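Local coordinates for L-threonine 3-dehydrogenase (Clostridioides difficile, PDB 7OL1), which probably oxidises the 3-hydroxyl of L-threonine with NAD as an extended short-chain dehydrogenase/reductase of the NAD(P)-dependent epimerase/dehydratase family, at residues C174-H178 and S179-V183; D77-R80 and F81-A85; I272-S275 and I276-Y279. All blocks are in the same frame, centred on the assembly; numbering follows the deposited sequence.

Contact 1 (C174-H178 and S179-V183); sequences CDYYH and SKFGV
Ser179 N bonds to Asp175 O at 2.8 Å, an ordinary helical turn close to the C-terminal end of helix 162-181. Lys180 N does the same to Tyr176 O. With CG of Tyr176 anti to its backbone N (chi1 175°), the Tyr176 ring runs alongside the lysine chain, and Lys180 CB sits over one face in a CH-pi contact, 3.9 Å from the ring centroid. Next comes Phe181, whose CD2 lies 3.6 Å from Tyr177 CD2; its ring meets both tyrosine rings obliquely, at 89° to Tyr176, and the three make an aromatic cluster. Gly182, with positive phi, leaves the helix while its N still bonds to His178 O. Val183 then folds back: Tyr177 O takes Phe181 N and Val183 N from opposite faces of its carbonyl plane, and His178 ND1 donates to Val183 O at 3.2 Å, the oxygen lying in the imidazole plane. Val183 CG2 comes up at the edge of the Tyr177 ring. Tyr177 OH bonds to Glu124 of helix 108-129, against which Tyr177 and Val183 pack; Tyr176 OH reaches Glu105 of the second subunit, and strand 184-194 follows at once.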
ATOM      1  N   CYS A 174       1.303  -2.989  -8.829  1.00 44.49           N
ATOM      2  CA  CYS A 174       2.092  -3.513  -9.949  1.00 47.63           C
ATOM      3  C   CYS A 174       2.201  -5.038  -9.836  1.00 50.56           C
ATOM      4  O   CYS A 174       2.028  -5.702 -10.882  1.00 46.24           O
ATOM      5  CB  CYS A 174       3.445  -2.840 -10.008  1.00 57.97           C
ATOM      6  SG  CYS A 174       3.345  -1.074 -10.377  1.00 52.52           S
ATOM      7  N   ASP A 175       2.421  -5.598  -8.637  1.00 51.56           N
ATOM      8  CA  ASP A 175       2.493  -7.085  -8.505  1.00 54.92           C
ATOM      9  C   ASP A 175       1.094  -7.664  -8.762  1.00 53.56           C
ATOM     10  O   ASP A 175       1.019  -8.723  -9.416  1.00 52.17           O
ATOM     11  CB  ASP A 175       3.140  -7.575  -7.201  1.00 51.41           C
ATOM     12  CG  ASP A 175       4.670  -7.496  -7.176  1.00 59.02           C
ATOM     13  OD1 ASP A 175       5.295  -7.063  -8.182  1.00 53.06           O
ATOM     14  OD2 ASP A 175       5.243  -7.840  -6.128  1.00 61.99           O
ATOM     15  N   TYR A 176       0.019  -6.994  -8.332  1.00 53.05           N
ATOM     16  CA  TYR A 176      -1.370  -7.490  -8.561  1.00 50.68           C
ATOM     17  C   TYR A 176      -1.641  -7.594 -10.070  1.00 53.54           C
ATOM     18  O   TYR A 176      -2.295  -8.578 -10.465  1.00 53.03           O
ATOM     19  CB  TYR A 176      -2.445  -6.632  -7.894  1.00 47.03           C
ATOM     20  CG  TYR A 176      -3.868  -7.039  -8.209  1.00 53.65           C
ATOM     21  CD1 TYR A 176      -4.479  -8.062  -7.498  1.00 54.01           C
ATOM     22  CD2 TYR A 176      -4.634  -6.380  -9.167  1.00 52.75           C
ATOM     23  CE1 TYR A 176      -5.786  -8.455  -7.756  1.00 57.34           C
ATOM     24  CE2 TYR A 176      -5.945  -6.768  -9.446  1.00 58.21           C
ATOM     25  CZ  TYR A 176      -6.531  -7.820  -8.740  1.00 66.78           C
ATOM     26  OH  TYR A 176      -7.826  -8.262  -8.968  1.00 73.31           O
ATOM     27  N   TYR A 177      -1.171  -6.642 -10.884  1.00 50.07           N
ATOM     28  CA  TYR A 177      -1.503  -6.605 -12.331  1.00 53.00           C
ATOM     29  C   TYR A 177      -0.797  -7.799 -12.980  1.00 54.89           C
ATOM     30  O   TYR A 177      -1.390  -8.432 -13.900  1.00 53.69           O
ATOM     31  CB  TYR A 177      -1.256  -5.207 -12.934  1.00 58.75           C
ATOM     32  CG  TYR A 177      -2.483  -4.324 -12.877  1.00 64.51           C
ATOM     33  CD1 TYR A 177      -2.848  -3.654 -11.717  1.00 62.66           C
ATOM     34  CD2 TYR A 177      -3.347  -4.242 -13.956  1.00 66.11           C
ATOM     35  CE1 TYR A 177      -4.011  -2.905 -11.644  1.00 65.70           C
ATOM     36  CE2 TYR A 177      -4.505  -3.484 -13.907  1.00 65.73           C
ATOM     37  CZ  TYR A 177      -4.839  -2.813 -12.748  1.00 67.62           C
ATOM     38  OH  TYR A 177      -5.981  -2.079 -12.719  1.00 60.41           O
ATOM     39  N   HIS A 178       0.377  -8.179 -12.462  1.00 56.60           N
ATOM     40  CA  HIS A 178       1.095  -9.399 -12.931  1.00 54.31           C
ATOM     41  C   HIS A 178       0.391 -10.671 -12.440  1.00 49.46           C
ATOM     42  O   HIS A 178       0.084 -11.556 -13.261  1.00 55.88           O
ATOM     43  CB  HIS A 178       2.552  -9.409 -12.498  1.00 56.12           C
ATOM     44  CG  HIS A 178       3.213 -10.671 -12.925  1.00 64.78           C
ATOM     45  ND1 HIS A 178       3.501 -10.919 -14.263  1.00 64.86           N
ATOM     46  CD2 HIS A 178       3.569 -11.774 -12.225  1.00 57.23           C
ATOM     47  CE1 HIS A 178       4.028 -12.119 -14.365  1.00 64.50           C
ATOM     48  NE2 HIS A 178       4.062 -12.663 -13.132  1.00 58.69           N
ATOM     49  N   SER A 179       0.125 -10.786 -11.146  1.00 48.98           N
ATOM     50  CA  SER A 179      -0.386 -12.049 -10.554  1.00 49.61           C
ATOM     51  C   SER A 179      -1.771 -12.355 -11.124  1.00 51.84           C
ATOM     52  O   SER A 179      -2.119 -13.518 -11.238  1.00 66.88           O
ATOM     53  CB  SER A 179      -0.336 -12.033  -9.029  1.00 51.30           C
ATOM     54  OG  SER A 179      -1.370 -11.269  -8.420  1.00 53.32           O
ATOM     55  N   LYS A 180      -2.529 -11.334 -11.494  1.00 55.74           N
ATOM     56  CA  LYS A 180      -3.976 -11.474 -11.749  1.00 51.88           C
ATOM     57  C   LYS A 180      -4.222 -11.405 -13.251  1.00 52.92           C
ATOM     58  O   LYS A 180      -5.109 -12.132 -13.665  1.00 54.18           O
ATOM     59  CB  LYS A 180      -4.768 -10.383 -11.021  1.00 54.53           C
ATOM     60  CG  LYS A 180      -6.258 -10.346 -11.341  1.00 57.19           C
ATOM     61  CD  LYS A 180      -7.081 -11.341 -10.548  1.00 61.88           C
ATOM     62  CE  LYS A 180      -8.547 -11.366 -10.927  1.00 71.85           C
ATOM     63  NZ  LYS A 180      -9.376 -11.917  -9.828  1.00 83.55           N
ATOM     64  N   PHE A 181      -3.516 -10.543 -14.007  1.00 55.79           N
ATOM     65  CA  PHE A 181      -3.809 -10.240 -15.446  1.00 58.46           C
ATOM     66  C   PHE A 181      -2.636 -10.594 -16.360  1.00 60.43           C
ATOM     67  O   PHE A 181      -2.782 -10.482 -17.584  1.00 57.21           O
ATOM     68  CB  PHE A 181      -4.148  -8.758 -15.665  1.00 52.99           C
ATOM     69  CG  PHE A 181      -5.389  -8.337 -14.928  1.00 56.20           C
ATOM     70  CD1 PHE A 181      -6.563  -9.053 -15.073  1.00 53.15           C
ATOM     71  CD2 PHE A 181      -5.366  -7.278 -14.039  1.00 61.63           C
ATOM     72  CE1 PHE A 181      -7.692  -8.701 -14.360  1.00 59.87           C
ATOM     73  CE2 PHE A 181      -6.498  -6.928 -13.321  1.00 60.59           C
ATOM     74  CZ  PHE A 181      -7.661  -7.631 -13.495  1.00 60.48           C
ATOM     75  N   GLY A 182      -1.488 -10.940 -15.784  1.00 56.53           N
ATOM     76  CA  GLY A 182      -0.297 -11.317 -16.557  1.00 53.27           C
ATOM     77  C   GLY A 182       0.410 -10.131 -17.187  1.00 56.46           C
ATOM     78  O   GLY A 182       1.239 -10.367 -18.088  1.00 58.70           O
ATOM     79  N   VAL A 183       0.189  -8.911 -16.700  1.00 50.57           N
ATOM     80  CA  VAL A 183       0.921  -7.728 -17.234  1.00 47.69           C
ATOM     81  C   VAL A 183       2.409  -7.880 -16.877  1.00 48.87           C
ATOM     82  O   VAL A 183       2.699  -8.213 -15.712  1.00 55.00           O
ATOM     83  CB  VAL A 183       0.335  -6.422 -16.665  1.00 46.90           C
ATOM     84  CG1 VAL A 183       1.016  -5.199 -17.257  1.00 45.79           C
ATOM     85  CG2 VAL A 183      -1.174  -6.345 -16.857  1.00 48.26           C
TER

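Contact 2 (D77-R80 and F81-A85); sequences DKNR and FFEIA
Arg80 and Glu83, three residues apart on helix 78-87, form the salt bridge of this contact. The guanidinium takes hold side-on with two nitrogens, and both go to one oxygen: Arg80 NH2 is 2.8 Å from Glu83 OE1, and Arg80 NE is 3.2 Å from that same atom. OE1 lies near the guanidinium plane, but the two flat groups stand almost perpendicular, at 87°. NE uses the anti lone pair of OE1; NH2 meets the oxygen from above the carboxylate plane. Bends at chi2 and chi3 (chi3 -66°) carry the arginine chain round to this position, while the glutamate runs out extended beyond CG.

The apolar part of the contact comes from Ile84. Its CD1 lies over one face of the guanidinium and also against the aliphatic portion of the arginine, 3.8 Å from Arg80 CG. Arg80 is thus held at its edge by a charge and on a face by a methyl group.

Among the backbone bonds, Phe81 N to Asp77 O (3.1 Å) and Phe82 N to Lys78 O (2.8 Å) open the first turn, with Glu83 N to Asn79 O and Ile84 N to Arg80 O continuing the ladder. One side chain joins in at the start: Asp77 OD1 accepts from Arg80 N at 3.4 Å, a weak capping bond.

Phe81 and Ile84 face inward, both touching Leu26 of strand 25-28, and Phe81 also meets Ile125 of helix 108-129. The arrangement is an aspartate N-cap followed by an i to i+3 ion pair, on a helix linking parallel strands 69-72 and 92-95 of the Rossmann-type sheet expected of this dehydrogenase family.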
ATOM      1  N   ASP A  77      -4.839  11.621 -16.894  1.00 50.15           N
ATOM      2  CA  ASP A  77      -5.866  11.506 -17.966  1.00 51.34           C
ATOM      3  C   ASP A  77      -5.704  10.153 -18.692  1.00 47.67           C
ATOM      4  O   ASP A  77      -4.830  10.034 -19.568  1.00 42.56           O
ATOM      5  CB  ASP A  77      -5.735  12.733 -18.867  1.00 54.82           C
ATOM      6  CG  ASP A  77      -6.686  12.835 -20.051  1.00 60.47           C
ATOM      7  OD1 ASP A  77      -7.651  11.988 -20.170  1.00 63.91           O
ATOM      8  OD2 ASP A  77      -6.440  13.764 -20.861  1.00 60.63           O
ATOM      9  N   LYS A  78      -6.499   9.147 -18.336  1.00 43.66           N
ATOM     10  CA  LYS A  78      -6.320   7.792 -18.909  1.00 48.16           C
ATOM     11  C   LYS A  78      -6.387   7.932 -20.432  1.00 54.65           C
ATOM     12  O   LYS A  78      -5.448   7.481 -21.170  1.00 46.77           O
ATOM     13  CB  LYS A  78      -7.390   6.833 -18.374  1.00 52.15           C
ATOM     14  CG  LYS A  78      -7.074   5.344 -18.485  1.00 56.34           C
ATOM     15  CD  LYS A  78      -8.154   4.457 -17.886  1.00 69.50           C
ATOM     16  CE  LYS A  78      -8.452   3.256 -18.765  1.00 89.52           C
ATOM     17  NZ  LYS A  78      -8.982   2.107 -17.982  1.00 99.84           N
ATOM     18  N   ASN A  79      -7.450   8.597 -20.880  1.00 62.73           N
ATOM     19  CA  ASN A  79      -7.757   8.768 -22.317  1.00 55.80           C
ATOM     20  C   ASN A  79      -6.511   9.244 -23.071  1.00 50.77           C
ATOM     21  O   ASN A  79      -6.114   8.567 -24.063  1.00 47.27           O
ATOM     22  CB  ASN A  79      -8.901   9.753 -22.536  1.00 65.36           C
ATOM     23  CG  ASN A  79      -9.305   9.741 -23.987  1.00 56.72           C
ATOM     24  OD1 ASN A  79      -8.896  10.609 -24.761  1.00 53.68           O
ATOM     25  ND2 ASN A  79      -9.950   8.658 -24.373  1.00 57.86           N
ATOM     26  N   ARG A  80      -5.904  10.356 -22.647  1.00 45.99           N
ATOM     27  CA  ARG A  80      -4.805  10.967 -23.452  1.00 52.03           C
ATOM     28  C   ARG A  80      -3.580  10.047 -23.352  1.00 55.75           C
ATOM     29  O   ARG A  80      -2.900   9.848 -24.382  1.00 57.60           O
ATOM     30  CB  ARG A  80      -4.530  12.417 -23.051  1.00 45.35           C
ATOM     31  CG  ARG A  80      -3.187  12.933 -23.538  1.00 55.55           C
ATOM     32  CD  ARG A  80      -3.113  13.939 -24.681  1.00 55.51           C
ATOM     33  NE  ARG A  80      -3.574  13.330 -25.903  1.00 51.86           N
ATOM     34  CZ  ARG A  80      -3.057  13.492 -27.129  1.00 49.89           C
ATOM     35  NH1 ARG A  80      -1.985  14.234 -27.374  1.00 41.62           N
ATOM     36  NH2 ARG A  80      -3.647  12.854 -28.123  1.00 50.71           N
ATOM     37  N   PHE A  81      -3.334   9.471 -22.171  1.00 51.99           N
ATOM     38  CA  PHE A  81      -2.225   8.516 -21.925  1.00 48.97           C
ATOM     39  C   PHE A  81      -2.355   7.403 -22.954  1.00 43.36           C
ATOM     40  O   PHE A  81      -1.362   7.100 -23.672  1.00 39.08           O
ATOM     41  CB  PHE A  81      -2.310   7.986 -20.490  1.00 55.28           C
ATOM     42  CG  PHE A  81      -1.093   7.323 -19.893  1.00 55.24           C
ATOM     43  CD1 PHE A  81      -0.133   6.700 -20.673  1.00 53.29           C
ATOM     44  CD2 PHE A  81      -0.957   7.261 -18.513  1.00 56.37           C
ATOM     45  CE1 PHE A  81       0.960   6.092 -20.087  1.00 49.43           C
ATOM     46  CE2 PHE A  81       0.127   6.638 -17.934  1.00 48.13           C
ATOM     47  CZ  PHE A  81       1.081   6.061 -18.725  1.00 49.63           C
ATOM     48  N   PHE A  82      -3.559   6.843 -23.067  1.00 42.43           N
ATOM     49  CA  PHE A  82      -3.857   5.735 -24.019  1.00 49.66           C
ATOM     50  C   PHE A  82      -3.637   6.215 -25.458  1.00 54.32           C
ATOM     51  O   PHE A  82      -3.097   5.458 -26.277  1.00 55.48           O
ATOM     52  CB  PHE A  82      -5.296   5.272 -23.835  1.00 52.42           C
ATOM     53  CG  PHE A  82      -5.756   4.186 -24.768  1.00 61.10           C
ATOM     54  CD1 PHE A  82      -5.253   2.901 -24.669  1.00 68.83           C
ATOM     55  CD2 PHE A  82      -6.767   4.423 -25.690  1.00 66.96           C
ATOM     56  CE1 PHE A  82      -5.717   1.889 -25.504  1.00 74.06           C
ATOM     57  CE2 PHE A  82      -7.232   3.411 -26.514  1.00 66.41           C
ATOM     58  CZ  PHE A  82      -6.696   2.146 -26.431  1.00 67.53           C
ATOM     59  N   GLU A  83      -4.054   7.449 -25.761  1.00 50.94           N
ATOM     60  CA  GLU A  83      -3.906   8.003 -27.121  1.00 49.58           C
ATOM     61  C   GLU A  83      -2.431   7.915 -27.506  1.00 49.66           C
ATOM     62  O   GLU A  83      -2.130   7.488 -28.662  1.00 63.06           O
ATOM     63  CB  GLU A  83      -4.482   9.422 -27.208  1.00 54.17           C
ATOM     64  CG  GLU A  83      -6.002   9.433 -27.221  1.00 56.37           C
ATOM     65  CD  GLU A  83      -6.713  10.750 -27.471  1.00 55.75           C
ATOM     66  OE1 GLU A  83      -6.117  11.841 -27.263  1.00 52.28           O
ATOM     67  OE2 GLU A  83      -7.884  10.666 -27.881  1.00 56.94           O
ATOM     68  N   ILE A  84      -1.539   8.330 -26.604  1.00 51.48           N
ATOM     69  CA  ILE A  84      -0.086   8.441 -26.928  1.00 55.03           C
ATOM     70  C   ILE A  84       0.543   7.050 -26.976  1.00 55.62           C
ATOM     71  O   ILE A  84       1.378   6.831 -27.848  1.00 61.78           O
ATOM     72  CB  ILE A  84       0.621   9.413 -25.988  1.00 56.57           C
ATOM     73  CG1 ILE A  84       0.178  10.831 -26.345  1.00 67.11           C
ATOM     74  CG2 ILE A  84       2.131   9.272 -26.065  1.00 54.26           C
ATOM     75  CD1 ILE A  84      -0.006  11.696 -25.146  1.00 85.61           C
ATOM     76  N   ALA A  85       0.083   6.107 -26.168  1.00 53.78           N
ATOM     77  CA  ALA A  85       0.515   4.701 -26.302  1.00 57.42           C
ATOM     78  C   ALA A  85       0.179   4.198 -27.705  1.00 55.28           C
ATOM     79  O   ALA A  85       1.085   3.628 -28.325  1.00 59.28           O
ATOM     80  CB  ALA A  85      -0.115   3.821 -25.249  1.00 63.62           C
TER

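Contact 3 (I272-S275 and I276-Y279); sequences IADS and IKKY
Ile276 N and Lys277 N donate to Ile272 O and Ala273 O, each at 2.6 Å, and these main-chain bonds continue the helical ladder in the C-terminal part of helix 269-277. The following one is longer: Lys278 N stands 3.3 Å from Asp274 O and comes in from above the carbonyl plane. Beside the turn, Asp274 and Lys277 point the same way, and their ends form a long salt bridge, OD1 to NZ at 3.8 Å. The lysine gets there with its chain extended beyond CG, its CD passing close to Asp274 CA.

Farther out, with chi1 at -60°, the Tyr279 ring turns an edge to Ser275 O, which lies in the ring plane 3.3 Å from CD2. Ile272 CG2 and Ile276 CG1 approach more loosely, at 4.4 Å, on the buried side; both isoleucines pack on helix 207-217, and Ile276 also meets Phe283. Ser275 OG makes weak hydrogen bonds to Asp322 and Thr325 of helix 321-334.

Chemically the turn is two-sided: the buried isoleucines and Ser275 face helices 207-217 and 321-334, while the exposed Asp274-Lys277 pair is long, consistent with a weak interaction on the solvent side.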
ATOM      1  N   ILE A 272      33.015  10.377   1.592  1.00123.67           N
ATOM      2  CA  ILE A 272      33.078  11.000   0.224  1.00132.03           C
ATOM      3  C   ILE A 272      34.248  11.983   0.255  1.00136.87           C
ATOM      4  O   ILE A 272      35.180  11.829  -0.572  1.00137.04           O
ATOM      5  CB  ILE A 272      31.796  11.731  -0.252  1.00126.49           C
ATOM      6  CG1 ILE A 272      30.518  11.277   0.444  1.00138.07           C
ATOM      7  CG2 ILE A 272      31.631  11.643  -1.768  1.00121.84           C
ATOM      8  CD1 ILE A 272      29.291  11.923  -0.142  1.00155.16           C
ATOM      9  N   ALA A 273      34.182  12.947   1.182  1.00122.44           N
ATOM     10  CA  ALA A 273      35.262  13.910   1.490  1.00114.97           C
ATOM     11  C   ALA A 273      36.620  13.246   1.230  1.00120.95           C
ATOM     12  O   ALA A 273      37.348  13.741   0.349  1.00133.51           O
ATOM     13  CB  ALA A 273      35.134  14.377   2.915  1.00109.06           C
ATOM     14  N   ASP A 274      36.913  12.139   1.930  1.00117.00           N
ATOM     15  CA  ASP A 274      38.203  11.387   1.865  1.00128.49           C
ATOM     16  C   ASP A 274      38.485  10.912   0.432  1.00123.76           C
ATOM     17  O   ASP A 274      39.682  10.831   0.066  1.00128.25           O
ATOM     18  CB  ASP A 274      38.223  10.183   2.819  1.00135.29           C
ATOM     19  CG  ASP A 274      38.218  10.530   4.303  1.00130.94           C
ATOM     20  OD1 ASP A 274      38.107  11.731   4.640  1.00118.85           O
ATOM     21  OD2 ASP A 274      38.325   9.593   5.118  1.00113.77           O
ATOM     22  N   SER A 275      37.440  10.576  -0.332  1.00122.33           N
ATOM     23  CA  SER A 275      37.536  10.217  -1.773  1.00112.00           C
ATOM     24  C   SER A 275      37.778  11.495  -2.577  1.00106.84           C
ATOM     25  O   SER A 275      38.598  11.451  -3.514  1.00 95.91           O
ATOM     26  CB  SER A 275      36.319   9.470  -2.266  1.00103.20           C
ATOM     27  OG  SER A 275      36.683   8.561  -3.302  1.00 99.61           O
ATOM     28  N   ILE A 276      37.098  12.588  -2.216  1.00102.30           N
ATOM     29  CA  ILE A 276      37.272  13.914  -2.878  1.00112.41           C
ATOM     30  C   ILE A 276      38.719  14.367  -2.646  1.00119.78           C
ATOM     31  O   ILE A 276      39.440  14.553  -3.653  1.00120.46           O
ATOM     32  CB  ILE A 276      36.224  14.939  -2.389  1.00121.63           C
ATOM     33  CG1 ILE A 276      34.815  14.534  -2.834  1.00133.16           C
ATOM     34  CG2 ILE A 276      36.571  16.350  -2.842  1.00128.18           C
ATOM     35  CD1 ILE A 276      33.800  15.659  -2.869  1.00131.33           C
ATOM     36  N   LYS A 277      39.142  14.473  -1.381  1.00120.33           N
ATOM     37  CA  LYS A 277      40.463  15.044  -0.990  1.00121.17           C
ATOM     38  C   LYS A 277      41.599  14.206  -1.624  1.00113.43           C
ATOM     39  O   LYS A 277      42.608  14.821  -2.007  1.00123.32           O
ATOM     40  CB  LYS A 277      40.542  15.250   0.534  1.00122.02           C
ATOM     41  CG  LYS A 277      41.191  14.126   1.334  1.00133.50           C
ATOM     42  CD  LYS A 277      41.052  14.246   2.851  1.00130.57           C
ATOM     43  CE  LYS A 277      41.916  13.235   3.584  1.00128.48           C
ATOM     44  NZ  LYS A 277      41.609  13.174   5.031  1.00121.45           N
ATOM     45  N   LYS A 278      41.432  12.888  -1.828  1.00106.35           N
ATOM     46  CA  LYS A 278      42.410  12.028  -2.571  1.00112.57           C
ATOM     47  C   LYS A 278      42.709  12.584  -3.977  1.00114.52           C
ATOM     48  O   LYS A 278      43.591  12.005  -4.650  1.00105.30           O
ATOM     49  CB  LYS A 278      41.891  10.593  -2.714  1.00115.34           C
ATOM     50  CG  LYS A 278      42.736   9.662  -3.585  1.00119.84           C
ATOM     51  CD  LYS A 278      42.378   8.185  -3.464  1.00133.00           C
ATOM     52  CE  LYS A 278      41.801   7.801  -2.112  1.00130.16           C
ATOM     53  NZ  LYS A 278      41.768   6.333  -1.906  1.00125.70           N
ATOM     54  N   TYR A 279      41.967  13.608  -4.431  1.00113.09           N
ATOM     55  CA  TYR A 279      42.146  14.284  -5.745  1.00107.06           C
ATOM     56  C   TYR A 279      42.131  15.812  -5.576  1.00 99.90           C
ATOM     57  O   TYR A 279      42.657  16.472  -6.466  1.00102.19           O
ATOM     58  CB  TYR A 279      41.075  13.849  -6.756  1.00111.91           C
ATOM     59  CG  TYR A 279      41.025  12.376  -7.098  1.00109.24           C
ATOM     60  CD1 TYR A 279      41.581  11.880  -8.268  1.00108.39           C
ATOM     61  CD2 TYR A 279      40.390  11.471  -6.258  1.00110.93           C
ATOM     62  CE1 TYR A 279      41.527  10.528  -8.580  1.00117.86           C
ATOM     63  CE2 TYR A 279      40.334  10.117  -6.549  1.00111.77           C
ATOM     64  CZ  TYR A 279      40.899   9.640  -7.718  1.00116.01           C
ATOM     65  OH  TYR A 279      40.825   8.305  -7.998  1.00108.28           O
TER

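In the fold
Contact 2 comes first along the chain, then contact 1, then contact 3, each on, or at an end of, a single helix. The first two belong to the Rossmann-type part of the fold, their centres about 20 Å apart and nearest atoms about 7 Å. Helix 108-129 joins them: helices 78-87 and 162-181 both pack against it, and Glu124 bonds to Tyr177 of contact 1 while making a weak, long ion pair with Lys78 of contact 2. Contact 3 lies across the chain's centre, about 46 Å and 48 Å from contacts 1 and 2 between centres, beside helices 207-217 and 321-334. Of the three, contact 1 alone touches the second subunit, so the helix end at 174-183 helps form the dimer interface.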